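Local structure of heat shock protein, putative (Plasmodium falciparum, 1Y6Z) at residues Met65-Glu68 with Glu69-Ile73; Asp84-Ser87 with Glu88-Arg92; Arg127-Leu130 with Lys131-Met135. The protein probably works as an ATP-dependent folding chaperone of the heat shock protein 90 family, with this chain forming its middle domain. All coordinates share one frame; numbering follows the deposited sequence.

In the fold
From the N terminus, contact 1 (65-68 with 69-73) comes first, a turn late in the loop between strands 47-53 and 73-77 of the mixed sheet. Contact 2 (84-87 with 88-92) follows strand 80-83 and opens the connection to strand 98-103. Contact 3 (127-130 with 131-135) is a piece of helix 121-141. The three are in series; none nests in or crosses another. Contacts 1 and 2, centres about 7 Å apart, join through a salt bridge from Arg-71 to Asp-84. Contact 2 reaches contact 3 where Pro-91 packs on Val-129 and Phe-86 on Ile-128. Contacts 1 and 3 do not touch, their nearest atoms about 5 Å apart.

Contact 1: residues Met65-Glu68 with Glu69-Ile73; sequences MFDE and ESRGI
Asp-67 and Ser-70 are joined by the single hydrogen bond between 65-68 and 69-73, from Ser-70 N to Asp-67 O at 3.0 Å and 151°. It closes a type I beta turn with Glu-68 and Glu-69 at its corners, in the loop that leads into strand 73-77 of the Hsp90 middle domain.

The van der Waals contacts are made by the acidic side chains. Asp-67 turns its carboxylate over the start of 69-73, with CG anti to the backbone N (chi1 176°): OD1 lies 3.4 Å from CB of Glu-69 and 3.7 Å from CG of Arg-71, while OD2 faces CG of Glu-69. Along the turn, the methylenes of Glu-68 and Glu-69 meet, CG to CG at 3.9 Å.

Asp-67 OD2 and Glu-69 OE2, both acidic, approach to 3.9 Å with the carboxylate planes 55° apart. The other oxygen of Glu-69 is gripped side-on by Arg-71, which sends two bent bonds to that one atom: NH2 to OE1 at 2.7 Å, nearly in line with the C-O bond, and NE to OE1 at 2.9 Å, on the anti side but tilted out of the carboxylate plane. A bend at chi2 brings the Arg-71 guanidinium back beside Glu-69, and its NH1 forms a salt bridge with Asp-84. Just before the turn, Phe-66 makes a cation-pi contact with Arg-92.

The guanidinium probably offsets part of the negative charge gathered on this surface turn, with the ammonium of Lys-85 a second cation close by; its two donors hold Glu-69 OE1 in place and probably draw negative charge towards that oxygen.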
loop_
_atom_site.group_PDB
_atom_site.type_symbol
_atom_site.label_atom_id
_atom_site.label_comp_id
_atom_site.label_asym_id
_atom_site.label_seq_id
_atom_site.Cartn_x
_atom_site.Cartn_y
_atom_site.Cartn_z
ATOM N N MET B 65 -5.954 25.066 12.426
ATOM C CA MET B 65 -5.601 23.816 11.736
ATOM C C MET B 65 -5.948 23.807 10.269
ATOM O O MET B 65 -5.267 23.177 9.459
ATOM C CB MET B 65 -6.273 22.615 12.390
ATOM C CG MET B 65 -5.417 21.940 13.407
ATOM S SD MET B 65 -6.038 20.300 13.571
ATOM C CE MET B 65 -7.747 20.590 13.745
ATOM N N PHE B 66 -7.032 24.464 9.912
ATOM C CA PHE B 66 -7.397 24.484 8.510
ATOM C C PHE B 66 -7.517 25.909 8.015
ATOM O O PHE B 66 -7.915 26.797 8.784
ATOM C CB PHE B 66 -8.646 23.622 8.248
ATOM C CG PHE B 66 -8.448 22.160 8.624
ATOM C CD1 PHE B 66 -7.751 21.293 7.770
ATOM C CD2 PHE B 66 -8.939 21.661 9.828
ATOM C CE1 PHE B 66 -7.540 19.935 8.130
ATOM C CE2 PHE B 66 -8.764 20.305 10.178
ATOM C CZ PHE B 66 -8.041 19.451 9.330
ATOM N N ASP B 67 -7.047 26.117 6.780
ATOM C CA ASP B 67 -7.110 27.390 6.035
ATOM C C ASP B 67 -8.342 27.280 5.171
ATOM O O ASP B 67 -8.467 26.345 4.378
ATOM C CB ASP B 67 -5.860 27.559 5.146
ATOM C CG ASP B 67 -5.892 28.828 4.239
ATOM O OD1 ASP B 67 -5.325 28.772 3.115
ATOM O OD2 ASP B 67 -6.440 29.883 4.653
ATOM N N GLU B 68 -9.254 28.241 5.325
ATOM C CA GLU B 68 -10.538 28.205 4.618
ATOM C C GLU B 68 -10.345 28.299 3.105
ATOM O O GLU B 68 -11.239 27.950 2.318
ATOM C CB GLU B 68 -11.444 29.325 5.116
ATOM C CG GLU B 68 -11.121 30.685 4.517
ATOM C CD GLU B 68 -11.803 31.833 5.227
ATOM O OE1 GLU B 68 -12.755 31.575 6.009
ATOM O OE2 GLU B 68 -11.386 32.999 4.986
ATOM N N GLU B 69 -9.152 28.745 2.719
ATOM C CA GLU B 69 -8.831 29.022 1.336
ATOM C C GLU B 69 -8.241 27.804 0.655
ATOM O O GLU B 69 -8.278 27.695 -0.583
ATOM C CB GLU B 69 -7.842 30.168 1.274
ATOM C CG GLU B 69 -8.328 31.433 1.974
ATOM C CD GLU B 69 -7.349 32.578 1.846
ATOM O OE1 GLU B 69 -6.778 32.743 0.743
ATOM O OE2 GLU B 69 -7.152 33.309 2.843
ATOM N N SER B 70 -7.712 26.894 1.481
ATOM C CA SER B 70 -6.965 25.711 1.049
ATOM C C SER B 70 -6.056 25.971 -0.153
ATOM O O SER B 70 -6.385 25.614 -1.294
ATOM C CB SER B 70 -7.907 24.529 0.815
ATOM O OG SER B 70 -7.361 23.368 1.424
ATOM N N ARG B 71 -4.911 26.594 0.113
ATOM C CA ARG B 71 -3.963 26.967 -0.942
ATOM C C ARG B 71 -3.125 25.782 -1.439
ATOM O O ARG B 71 -3.593 24.985 -2.269
ATOM C CB ARG B 71 -3.045 28.116 -0.461
ATOM C CG ARG B 71 -3.755 29.449 -0.151
ATOM C CD ARG B 71 -4.551 29.971 -1.351
ATOM N NE ARG B 71 -5.087 31.308 -1.101
ATOM C CZ ARG B 71 -5.368 32.216 -2.040
ATOM N NH1 ARG B 71 -5.170 31.953 -3.330
ATOM N NH2 ARG B 71 -5.862 33.401 -1.684
ATOM N N GLY B 72 -1.878 25.734 -0.978
ATOM C CA GLY B 72 -1.032 24.546 -0.974
ATOM C C GLY B 72 -0.592 23.955 -2.272
ATOM O O GLY B 72 0.605 23.867 -2.548
ATOM N N ILE B 73 -1.548 23.471 -3.049
ATOM C CA ILE B 73 -1.242 22.886 -4.334
ATOM C C ILE B 73 -1.598 23.814 -5.511
ATOM O O ILE B 73 -2.738 24.286 -5.652
ATOM C CB ILE B 73 -1.880 21.507 -4.473
ATOM C CG1 ILE B 73 -1.387 20.593 -3.312
ATOM C CG2 ILE B 73 -1.558 20.916 -5.789
ATOM C CD1 ILE B 73 -1.843 19.163 -3.481
#

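Contact 2: residues Asp84-Ser87 with Glu88-Arg92; sequences DKFS and ESIPR
Glu-88 lays its side chain against Lys-85, one turn back along the chain. Its CB sits 3.5 Å from Lys-85 O, the carbonyl that also accepts Glu-88 N at 3.2 Å. CG stays close to the same oxygen, and CD passes it a little farther off. At the tip, OE2 comes to 3.5 Å from Lys-85 CB and borders the CG and CD methylenes of Lys-85. The two side chains run side by side in the same direction, yet Lys-85 NZ remains 4.7 Å from Glu-88 OE2, too far for a direct salt bridge. A bend at chi4 (-38°) leaves this ammonium beside the guanidinium of Arg-71, whose like charge lies close.

The backbone here makes a short 3-10 turn just after strand 80-83 of the mixed sheet, at the start of the connection to strand 98-103. Its i to i+3 bonds are the one from Glu-88 N, a weak one from Ser-89 N to Phe-86 O, and Ile-90 N to Ser-87 O at 3.1 Å and 148°.

Phe-86 O is held a second time, by the hydroxyl of Ser-89, which donates at 2.9 Å from OG. A chi1 of 59° folds that OG back towards the preceding turn, where it meets both this carbonyl and the face of the Phe-86 ring, 4.2 Å above the plane and over its centre. Ile-90 places CG2 obliquely to this ring, 4.4 Å from CE2, while its CG1 packs by Ser-87 O. A water bridges that oxygen to Pro-91 O, donating to both. Leu-121 and Asn-125 of helix 121-141 also touch Phe-86.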
loop_
_atom_site.group_PDB
_atom_site.type_symbol
_atom_site.label_atom_id
_atom_site.label_comp_id
_atom_site.label_asym_id
_atom_site.label_seq_id
_atom_site.Cartn_x
_atom_site.Cartn_y
_atom_site.Cartn_z
ATOM N N ASP B 84 -3.684 28.562 -7.039
ATOM C CA ASP B 84 -3.146 27.741 -5.957
ATOM C C ASP B 84 -4.193 27.185 -4.960
ATOM O O ASP B 84 -3.952 27.089 -3.749
ATOM C CB ASP B 84 -1.991 28.471 -5.262
ATOM C CG ASP B 84 -2.420 29.775 -4.576
ATOM O OD1 ASP B 84 -3.646 30.096 -4.472
ATOM O OD2 ASP B 84 -1.483 30.471 -4.098
ATOM N N LYS B 85 -5.354 26.807 -5.479
ATOM C CA LYS B 85 -6.450 26.334 -4.647
ATOM C C LYS B 85 -6.879 24.925 -5.007
ATOM O O LYS B 85 -8.002 24.491 -4.701
ATOM C CB LYS B 85 -7.644 27.303 -4.740
ATOM C CG LYS B 85 -7.279 28.711 -4.334
ATOM C CD LYS B 85 -8.316 29.722 -4.767
ATOM C CE LYS B 85 -8.180 30.963 -3.931
ATOM N NZ LYS B 85 -7.843 30.581 -2.515
ATOM N N PHE B 86 -5.970 24.185 -5.625
ATOM C CA PHE B 86 -6.292 22.838 -6.044
ATOM C C PHE B 86 -6.544 21.874 -4.854
ATOM O O PHE B 86 -7.217 20.846 -5.001
ATOM C CB PHE B 86 -5.196 22.311 -6.950
ATOM C CG PHE B 86 -5.553 21.049 -7.592
ATOM C CD1 PHE B 86 -6.445 21.039 -8.661
ATOM C CD2 PHE B 86 -5.077 19.833 -7.083
ATOM C CE1 PHE B 86 -6.802 19.839 -9.250
ATOM C CE2 PHE B 86 -5.451 18.621 -7.672
ATOM C CZ PHE B 86 -6.300 18.629 -8.757
ATOM N N SER B 87 -5.977 22.220 -3.693
ATOM C CA SER B 87 -6.148 21.475 -2.457
ATOM C C SER B 87 -7.591 21.422 -1.888
ATOM O O SER B 87 -7.898 20.556 -1.050
ATOM C CB SER B 87 -5.217 22.047 -1.389
ATOM O OG SER B 87 -3.870 21.728 -1.683
ATOM N N GLU B 88 -8.450 22.348 -2.329
ATOM C CA GLU B 88 -9.886 22.376 -1.955
ATOM C C GLU B 88 -10.675 21.129 -2.399
ATOM O O GLU B 88 -11.782 20.862 -1.909
ATOM C CB GLU B 88 -10.576 23.566 -2.595
ATOM C CG GLU B 88 -10.333 24.894 -1.971
ATOM C CD GLU B 88 -11.249 25.954 -2.589
ATOM O OE1 GLU B 88 -12.495 25.777 -2.510
ATOM O OE2 GLU B 88 -10.721 26.945 -3.157
ATOM N N SER B 89 -10.121 20.395 -3.351
ATOM C CA SER B 89 -10.752 19.177 -3.797
ATOM C C SER B 89 -10.108 17.885 -3.221
ATOM O O SER B 89 -10.657 16.777 -3.403
ATOM C CB SER B 89 -10.816 19.177 -5.335
ATOM O OG SER B 89 -9.513 19.272 -5.888
ATOM N N ILE B 90 -8.960 18.000 -2.540
ATOM C CA ILE B 90 -8.354 16.795 -1.955
ATOM C C ILE B 90 -8.806 16.702 -0.491
ATOM O O ILE B 90 -9.267 17.704 0.046
ATOM C CB ILE B 90 -6.779 16.682 -2.210
ATOM C CG1 ILE B 90 -5.971 17.553 -1.257
ATOM C CG2 ILE B 90 -6.419 17.100 -3.642
ATOM C CD1 ILE B 90 -4.455 17.181 -1.261
ATOM N N PRO B 91 -8.718 15.505 0.153
ATOM C CA PRO B 91 -9.149 15.410 1.563
ATOM C C PRO B 91 -8.462 16.477 2.385
ATOM O O PRO B 91 -7.305 16.765 2.156
ATOM C CB PRO B 91 -8.651 14.041 1.984
ATOM C CG PRO B 91 -8.823 13.243 0.667
ATOM C CD PRO B 91 -8.259 14.215 -0.363
ATOM N N ARG B 92 -9.178 17.105 3.292
ATOM C CA ARG B 92 -8.534 18.233 3.970
ATOM C C ARG B 92 -7.444 17.803 4.935
ATOM O O ARG B 92 -6.601 18.636 5.359
ATOM C CB ARG B 92 -9.570 19.083 4.710
ATOM C CG ARG B 92 -10.085 18.462 6.005
ATOM C CD ARG B 92 -11.085 19.441 6.719
ATOM N NE ARG B 92 -11.515 18.898 8.003
ATOM C CZ ARG B 92 -12.131 19.609 8.961
ATOM N NH1 ARG B 92 -12.416 20.889 8.772
ATOM N NH2 ARG B 92 -12.478 19.044 10.090
HETATM O O HOH W 1 -6.392 19.527 1.379
#

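Contact 3: residues Arg127-Leu130 with Lys131-Met135; sequences RIVL and KSISM
Ser-132 doubles the helical hydrogen bond to Ile-128: its N donates to Ile-128 O at 2.9 Å, and its OG donates to the same oxygen at 2.8 Å. The two donors reach the carbonyl from opposite faces of its plane, the hydroxyl from 38° out of it. A chi1 of -65° sets OG beside its own backbone N and returns it to the preceding turn.

This close-packed side of helix 121-141 faces strand 47-53, whose Leu-51 lies on both Ile-128 and Ser-132. Val-129 and Ile-133 form a second buried row, with Pro-91 on Val-129: they run side by side, CG1 to CD1 at 3.9 Å, and Ile-133 CG1 presses to 3.3 Å from Val-129 O.

Leu-130 is looser, exposed and with its CD2 4.5 Å from Ile-133 CD1. The basic pair makes up the subunit-facing side, touching strand 35-41 at Phe-39 and Val-41. Lys-131 rests CB and CG on Arg-127 O, CG at 3.4 Å, then leads off to pair NZ with Glu-141 of the second subunit; Arg-127 pairs with Glu-195 of that subunit.

The buried serine hydroxyl is thus satisfied within its own helix, while the basic side chains give their charges to the subunit interface.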
loop_
_atom_site.group_PDB
_atom_site.type_symbol
_atom_site.label_atom_id
_atom_site.label_comp_id
_atom_site.label_asym_id
_atom_site.label_seq_id
_atom_site.Cartn_x
_atom_site.Cartn_y
_atom_site.Cartn_z
ATOM N N ARG B 127 -4.889 9.833 -7.156
ATOM C CA ARG B 127 -3.485 9.484 -7.429
ATOM C C ARG B 127 -2.607 10.293 -6.462
ATOM O O ARG B 127 -1.600 9.813 -5.948
ATOM C CB ARG B 127 -3.131 9.957 -8.826
ATOM C CG ARG B 127 -2.893 8.964 -10.017
ATOM C CD ARG B 127 -3.807 7.813 -10.138
ATOM N NE ARG B 127 -3.938 7.294 -11.531
ATOM C CZ ARG B 127 -2.965 6.762 -12.283
ATOM N NH1 ARG B 127 -3.252 6.286 -13.508
ATOM N NH2 ARG B 127 -1.707 6.683 -11.847
ATOM N N ILE B 128 -2.987 11.544 -6.265
ATOM C CA ILE B 128 -2.266 12.368 -5.285
ATOM C C ILE B 128 -2.312 11.770 -3.881
ATOM O O ILE B 128 -1.312 11.740 -3.190
ATOM C CB ILE B 128 -2.775 13.802 -5.302
ATOM C CG1 ILE B 128 -2.220 14.495 -6.540
ATOM C CG2 ILE B 128 -2.268 14.588 -4.066
ATOM C CD1 ILE B 128 -2.645 15.929 -6.671
ATOM N N VAL B 129 -3.482 11.335 -3.422
ATOM C CA VAL B 129 -3.607 10.811 -2.061
ATOM C C VAL B 129 -2.776 9.548 -1.911
ATOM O O VAL B 129 -2.056 9.351 -0.923
ATOM C CB VAL B 129 -5.090 10.560 -1.711
ATOM C CG1 VAL B 129 -5.250 9.905 -0.328
ATOM C CG2 VAL B 129 -5.842 11.853 -1.830
ATOM N N LEU B 130 -2.880 8.657 -2.885
ATOM C CA LEU B 130 -2.049 7.490 -2.865
ATOM C C LEU B 130 -0.512 7.763 -2.886
ATOM O O LEU B 130 0.213 7.098 -2.136
ATOM C CB LEU B 130 -2.538 6.454 -3.884
ATOM C CG LEU B 130 -4.030 6.092 -3.562
ATOM C CD1 LEU B 130 -4.643 5.023 -4.521
ATOM C CD2 LEU B 130 -4.373 5.735 -2.048
ATOM N N LYS B 131 -0.034 8.724 -3.693
ATOM C CA LYS B 131 1.398 9.053 -3.722
ATOM C C LYS B 131 1.782 9.665 -2.367
ATOM O O LYS B 131 2.897 9.447 -1.892
ATOM C CB LYS B 131 1.750 10.039 -4.862
ATOM C CG LYS B 131 1.772 9.375 -6.230
ATOM C CD LYS B 131 3.019 8.590 -6.429
ATOM C CE LYS B 131 2.997 7.958 -7.824
ATOM N NZ LYS B 131 4.068 6.957 -7.957
ATOM N N SER B 132 0.860 10.428 -1.775
ATOM C CA SER B 132 1.136 11.113 -0.483
ATOM C C SER B 132 1.269 10.066 0.637
ATOM O O SER B 132 2.162 10.140 1.424
ATOM C CB SER B 132 -0.020 12.072 -0.130
ATOM O OG SER B 132 -0.076 13.112 -1.077
ATOM N N ILE B 133 0.361 9.081 0.682
ATOM C CA ILE B 133 0.496 7.995 1.662
ATOM C C ILE B 133 1.793 7.163 1.508
ATOM O O ILE B 133 2.476 6.906 2.495
ATOM C CB ILE B 133 -0.800 7.114 1.706
ATOM C CG1 ILE B 133 -1.989 7.995 2.119
ATOM C CG2 ILE B 133 -0.583 5.872 2.628
ATOM C CD1 ILE B 133 -3.442 7.374 2.008
ATOM N N SER B 134 2.164 6.814 0.272
ATOM C CA SER B 134 3.346 6.039 0.000
ATOM C C SER B 134 4.618 6.826 0.377
ATOM O O SER B 134 5.558 6.249 0.962
ATOM C CB SER B 134 3.314 5.504 -1.468
ATOM O OG SER B 134 4.574 4.953 -1.841
ATOM N N MET B 135 4.615 8.151 0.101
ATOM C CA MET B 135 5.677 9.066 0.519
ATOM C C MET B 135 5.858 9.005 2.059
ATOM O O MET B 135 6.987 8.895 2.523
ATOM C CB MET B 135 5.407 10.531 0.054
ATOM C CG MET B 135 6.430 11.612 0.595
ATOM S SD MET B 135 6.402 13.222 -0.291
ATOM C CE MET B 135 4.644 13.426 -0.304
#